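Local coordinates for protein nucleoporin NUP116 (Candida glabrata, PDB 3NF5) that probably serves as a structural constituent of the nuclear pore, this C-terminal domain of a GLFG-family nucleoporin being its pore-targeting part, at residues D23-A26 / T27-K30; S58-L62 / G63-D67. All coordinates share one frame; numbering follows the deposited sequence.

Interaction 1 (D23-A26 / T27-K30)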
ATOM      1  N   ASP A  23      -9.249  14.008  -9.234  1.00 25.42           N
ATOM      2  CA  ASP A  23     -10.003  14.842 -10.180  1.00 27.38           C
ATOM      3  C   ASP A  23     -10.391  14.025 -11.432  1.00 26.75           C
ATOM      4  O   ASP A  23     -11.532  14.107 -11.903  1.00 26.50           O
ATOM      5  CB  ASP A  23      -9.187  16.082 -10.570  1.00 28.63           C
ATOM      6  CG  ASP A  23     -10.024  17.121 -11.372  1.00 37.05           C
ATOM      7  OD1 ASP A  23     -11.092  17.589 -10.857  1.00 45.47           O
ATOM      8  OD2 ASP A  23      -9.625  17.456 -12.529  1.00 44.77           O
ATOM      9  N   THR A  24      -9.472  13.224 -11.958  1.00 25.46           N
ATOM     10  CA  THR A  24      -9.811  12.353 -13.086  1.00 24.77           C
ATOM     11  C   THR A  24     -10.908  11.334 -12.752  1.00 24.10           C
ATOM     12  O   THR A  24     -11.894  11.219 -13.509  1.00 23.98           O
ATOM     13  CB  THR A  24      -8.591  11.608 -13.594  1.00 25.13           C
ATOM     14  OG1 THR A  24      -7.687  12.574 -14.107  1.00 24.91           O
ATOM     15  CG2 THR A  24      -8.966  10.634 -14.676  1.00 25.14           C
ATOM     16  N   LEU A  25     -10.767  10.681 -11.588  1.00 22.19           N
ATOM     17  CA  LEU A  25     -11.690   9.634 -11.134  1.00 21.94           C
ATOM     18  C   LEU A  25     -13.100  10.193 -10.854  1.00 22.16           C
ATOM     19  O   LEU A  25     -14.104   9.548 -11.148  1.00 22.13           O
ATOM     20  CB  LEU A  25     -11.135   8.931  -9.902  1.00 21.38           C
ATOM     21  CG  LEU A  25      -9.842   8.075  -9.996  1.00 20.81           C
ATOM     22  CD1 LEU A  25      -9.392   7.747  -8.583  1.00 17.52           C
ATOM     23  CD2 LEU A  25     -10.075   6.759 -10.730  1.00 20.39           C
ATOM     24  N   ALA A  26     -13.157  11.421 -10.348  1.00 23.39           N
ATOM     25  CA  ALA A  26     -14.432  12.130 -10.119  1.00 23.61           C
ATOM     26  C   ALA A  26     -15.156  12.393 -11.412  1.00 23.94           C
ATOM     27  O   ALA A  26     -16.348  12.468 -11.383  1.00 25.18           O
ATOM     28  CB  ALA A  26     -14.202  13.524  -9.329  1.00 23.44           C
ATOM     29  N   THR A  27     -14.460  12.537 -12.537  1.00 24.81           N
ATOM     30  CA  THR A  27     -15.127  12.842 -13.803  1.00 25.14           C
ATOM     31  C   THR A  27     -15.680  11.637 -14.526  1.00 24.29           C
ATOM     32  O   THR A  27     -16.465  11.797 -15.475  1.00 24.68           O
ATOM     33  CB  THR A  27     -14.181  13.525 -14.785  1.00 25.90           C
ATOM     34  OG1 THR A  27     -13.149  12.593 -15.219  1.00 30.71           O
ATOM     35  CG2 THR A  27     -13.578  14.749 -14.121  1.00 29.07           C
ATOM     36  N   LEU A  28     -15.285  10.446 -14.100  1.00 21.98           N
ATOM     37  CA  LEU A  28     -15.683   9.216 -14.788  1.00 21.94           C
ATOM     38  C   LEU A  28     -17.193   8.964 -14.710  1.00 20.49           C
ATOM     39  O   LEU A  28     -17.813   9.122 -13.664  1.00 19.86           O
ATOM     40  CB  LEU A  28     -14.932   8.024 -14.230  1.00 20.17           C
ATOM     41  CG  LEU A  28     -13.429   8.055 -14.502  1.00 21.63           C
ATOM     42  CD1 LEU A  28     -12.834   6.770 -13.857  1.00 18.67           C
ATOM     43  CD2 LEU A  28     -13.086   8.156 -16.006  1.00 22.28           C
ATOM     44  N   SER A  29     -17.762   8.501 -15.800  1.00 21.05           N
ATOM     45  CA  SER A  29     -19.187   8.047 -15.804  1.00 21.34           C
ATOM     46  C   SER A  29     -19.368   6.815 -14.932  1.00 21.22           C
ATOM     47  O   SER A  29     -18.365   6.153 -14.604  1.00 20.57           O
ATOM     48  CB  SER A  29     -19.610   7.659 -17.189  1.00 21.69           C
ATOM     49  OG  SER A  29     -18.937   6.453 -17.603  1.00 23.41           O
ATOM     50  N   LYS A  30     -20.621   6.473 -14.588  1.00 21.17           N
ATOM     51  CA  LYS A  30     -20.875   5.266 -13.840  1.00 23.57           C
ATOM     52  C   LYS A  30     -20.297   4.004 -14.460  1.00 23.60           C
ATOM     53  O   LYS A  30     -19.835   3.133 -13.719  1.00 24.09           O
ATOM     54  CB  LYS A  30     -22.382   5.070 -13.526  1.00 25.14           C
ATOM     55  CG  LYS A  30     -22.773   3.778 -12.865  1.00 27.16           C
ATOM     56  CD  LYS A  30     -22.859   3.946 -11.296  1.00 33.84           C
ATOM     57  CE  LYS A  30     -23.707   2.803 -10.607  1.00 35.90           C
ATOM     58  NZ  LYS A  30     -22.936   1.551 -10.273  1.00 37.00           N
TER
HETATM   59  O   HOH W   1     -16.773   8.730 -10.939  1.00 20.47           O

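Interaction 2 (S58-L62 / G63-D67)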
ATOM      1  N   SER A  58     -17.367   2.467  -7.591  1.00 21.94           N
ATOM      2  CA  SER A  58     -18.683   3.104  -7.528  1.00 23.03           C
ATOM      3  C   SER A  58     -18.982   3.329  -6.082  1.00 23.13           C
ATOM      4  O   SER A  58     -18.747   2.428  -5.308  1.00 23.06           O
ATOM      5  CB  SER A  58     -19.844   2.205  -8.020  1.00 23.22           C
ATOM      6  OG  SER A  58     -19.563   1.446  -9.152  1.00 28.08           O
ATOM      7  N   ASP A  59     -19.498   4.506  -5.747  1.00 24.91           N
ATOM      8  CA  ASP A  59     -20.027   4.816  -4.415  1.00 25.74           C
ATOM      9  C   ASP A  59     -18.973   5.054  -3.328  1.00 27.44           C
ATOM     10  O   ASP A  59     -19.283   5.668  -2.294  1.00 29.04           O
ATOM     11  CB  ASP A  59     -20.980   3.703  -3.944  1.00 27.02           C
ATOM     12  N   ILE A  60     -17.735   4.649  -3.574  1.00 26.69           N
ATOM     13  CA  ILE A  60     -16.629   4.933  -2.676  1.00 26.25           C
ATOM     14  C   ILE A  60     -16.305   6.419  -2.689  1.00 26.80           C
ATOM     15  O   ILE A  60     -16.018   6.964  -3.759  1.00 27.27           O
ATOM     16  CB  ILE A  60     -15.399   4.193  -3.114  1.00 26.38           C
ATOM     17  CG1 ILE A  60     -15.663   2.688  -3.037  1.00 27.78           C
ATOM     18  CG2 ILE A  60     -14.203   4.588  -2.234  1.00 24.79           C
ATOM     19  CD1 ILE A  60     -14.384   1.846  -3.210  1.00 26.51           C
ATOM     20  N   PRO A  61     -16.366   7.094  -1.517  1.00 26.62           N
ATOM     21  CA  PRO A  61     -15.982   8.513  -1.509  1.00 27.20           C
ATOM     22  C   PRO A  61     -14.503   8.647  -1.800  1.00 27.26           C
ATOM     23  O   PRO A  61     -13.668   8.149  -1.047  1.00 27.46           O
ATOM     24  CB  PRO A  61     -16.292   8.981  -0.089  1.00 27.16           C
ATOM     25  CG  PRO A  61     -17.253   7.983   0.454  1.00 25.06           C
ATOM     26  CD  PRO A  61     -16.942   6.680  -0.237  1.00 27.27           C
ATOM     27  N   LEU A  62     -14.193   9.294  -2.894  1.00 28.10           N
ATOM     28  CA  LEU A  62     -12.838   9.261  -3.394  1.00 28.63           C
ATOM     29  C   LEU A  62     -11.780   9.710  -2.334  1.00 28.12           C
ATOM     30  O   LEU A  62     -10.713   9.127  -2.236  1.00 27.68           O
ATOM     31  CB  LEU A  62     -12.758  10.087  -4.646  1.00 28.75           C
ATOM     32  CG  LEU A  62     -13.579   9.545  -5.799  1.00 30.46           C
ATOM     33  CD1 LEU A  62     -13.628  10.559  -6.894  1.00 34.26           C
ATOM     34  CD2 LEU A  62     -13.051   8.205  -6.300  1.00 29.43           C
ATOM     35  N   GLY A  63     -12.103  10.722  -1.533  1.00 26.93           N
ATOM     36  CA  GLY A  63     -11.182  11.207  -0.518  1.00 25.93           C
ATOM     37  C   GLY A  63     -10.908  10.225   0.624  1.00 25.11           C
ATOM     38  O   GLY A  63     -10.003  10.460   1.445  1.00 25.98           O
ATOM     39  N   SER A  64     -11.681   9.145   0.714  1.00 23.23           N
ATOM     40  CA  SER A  64     -11.400   8.107   1.700  1.00 22.84           C
ATOM     41  C   SER A  64     -10.404   7.058   1.265  1.00 21.66           C
ATOM     42  O   SER A  64     -10.019   6.251   2.093  1.00 20.53           O
ATOM     43  CB  SER A  64     -12.660   7.410   2.168  1.00 24.12           C
ATOM     44  OG  SER A  64     -13.155   6.511   1.189  1.00 26.34           O
ATOM     45  N   ILE A  65      -9.978   7.043  -0.013  1.00 20.01           N
ATOM     46  CA  ILE A  65      -9.124   5.982  -0.457  1.00 19.99           C
ATOM     47  C   ILE A  65      -7.717   6.101   0.159  1.00 19.72           C
ATOM     48  O   ILE A  65      -7.266   5.183   0.880  1.00 19.54           O
ATOM     49  CB  ILE A  65      -9.023   5.897  -2.004  1.00 19.06           C
ATOM     50  CG1 ILE A  65     -10.392   5.669  -2.638  1.00 19.85           C
ATOM     51  CG2 ILE A  65      -8.032   4.772  -2.388  1.00 21.45           C
ATOM     52  CD1 ILE A  65     -10.368   5.740  -4.147  1.00 17.93           C
ATOM     53  N   CYS A  66      -7.033   7.212  -0.097  1.00 21.08           N
ATOM     54  CA  CYS A  66      -5.722   7.442   0.552  1.00 21.38           C
ATOM     55  C   CYS A  66      -5.848   7.726   2.047  1.00 21.90           C
ATOM     56  O   CYS A  66      -6.585   8.645   2.457  1.00 21.32           O
ATOM     57  CB  CYS A  66      -5.029   8.651  -0.058  1.00 22.64           C
ATOM     58  SG  CYS A  66      -4.645   8.525  -1.790  1.00 22.99           S
ATOM     59  N   ASP A  67      -5.101   6.967   2.838  1.00 22.09           N
ATOM     60  CA  ASP A  67      -4.961   7.138   4.311  1.00 22.61           C
ATOM     61  C   ASP A  67      -6.234   6.889   5.157  1.00 22.63           C
ATOM     62  O   ASP A  67      -6.379   7.392   6.278  1.00 23.44           O
ATOM     63  CB  ASP A  67      -4.328   8.487   4.627  1.00 23.11           C
ATOM     64  CG  ASP A  67      -3.479   8.486   5.902  1.00 24.75           C
ATOM     65  OD1 ASP A  67      -2.891   7.468   6.341  1.00 23.08           O
ATOM     66  OD2 ASP A  67      -3.373   9.586   6.436  1.00 30.02           O
TER
HETATM   67  O   HOH W   2      -8.135   9.445  -1.398  1.00 25.19           O

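Interaction 1 (D23-A26 / T27-K30)
Thr27 folds back onto Thr24 in a short-range, mostly polar contact at the C-terminal end of helix 22-27, near the surface of the domain, where the chain leaves the helix and runs on toward helix 30-33. Two donors of Thr27 share the carbonyl of Thr24. The backbone bond, from Thr27 N to Thr24 O, is 3.0 Å long and reaches the oxygen from above the carbonyl plane. The hydroxyl bond, Thr27 OG1 to Thr24 O, is modelled at 2.5 Å, a length that is doubtful, and lies much nearer that plane, tilted 15° from it. A first torsion of 68° sets OG1 between the backbone N and the carbonyl carbon, the position from which the hydroxyl can bend back on the preceding turn. Threonine suits this helix end because its hydroxyl brings a second donor to the carbonyl. Its methyl CG2 makes a close contact with Asp23 O, at 3.1 Å.

Leu28, already extended, gives Leu25 O a weak bond from its N at 3.3 Å. A water donates to both Leu25 O and Leu28 O, clasping the exit of the helix. On the apolar side, Leu25 CD2 meets Leu28 CD1 at 4.2 Å, the two side chains crossing obliquely.

Both leucines also rest on Val36, and Leu25 on Leu57. Beyond them Ser29 N-caps helix 30-33 through Glu32 N, so this link joins two short helices that follow strand 16-19 and precede strand 40-43 in the chain.

Interaction 2 (S58-L62 / G63-D67)
Pro61 and Ser64 close the first of two overlapping type I turns, through which the loop after strand 47-51 winds up into helix 65-69. Ile60 and Pro61 are extended; Leu62, Gly63 and Ser64 then take helical backbone angles. In the first turn Ser64 N bonds to Pro61 O at 2.8 Å. In the second, Ile65 N reaches Leu62 O at 3.1 Å with an almost straight N-H...O angle of 171°. One residue further on, a water takes over the bridging: it donates to Leu62 O and accepts from Cys66 N at 2.8 Å. Gly63 is a central residue of both turns and has ordinary helical angles.

Ser64 adds a side-chain bond to the same acceptor, OG to Pro61 O, also 2.8 Å. Its first torsion, 75°, turns the hydroxyl back over the preceding turn, where it lies in the carbonyl plane of Pro61, whereas the backbone N-H arrives 40° out of that plane. The proline suits the extended arm leading into the turn because its ring restricts phi to values near the one found here.

The apolar side chains gather around Ile65. The CG2 branch of Ile60 touches Ile65 CG1 at 4.0 Å, the two isoleucines crossing at about a right angle. From the start of the same turn, Leu62 CD2 comes to 4.2 Å from Ile65 CD1. Ile65 itself is buried on Ile18 and Val41 of strands 16-19 and 40-43.

Two carbonyl oxygens therefore take four donor bonds, the water's included, and this should favour the coiled backbone at the helix entrance. Doubly gripped by one residue, Pro61 O keeps the serine hydroxyl satisfied within the turn, while the branched carbons of Ile65 are left for the apolar interior.

How the interactions relate
Both contacts lie near the surface, and in each a single buried aliphatic residue, Leu25 or Ile65, reaches inward. Interaction 1 closes the end of one helix, whereas interaction 2 opens another. The same device serves both: a hydroxyl residue bonds through its N and its side chain to the carbonyl three residues back. Interaction 1 leans on some weaker backbone bonds; interaction 2 has firmer ones and more apolar packing, with Ile65 set against the sheet. The two also touch, their centres about 12 Å apart. Leu62 CD1 packs against Ala26 N at 3.6 Å, placing the loop of 58-62 against helix 22-27, and Lys30 lies beside Ser58.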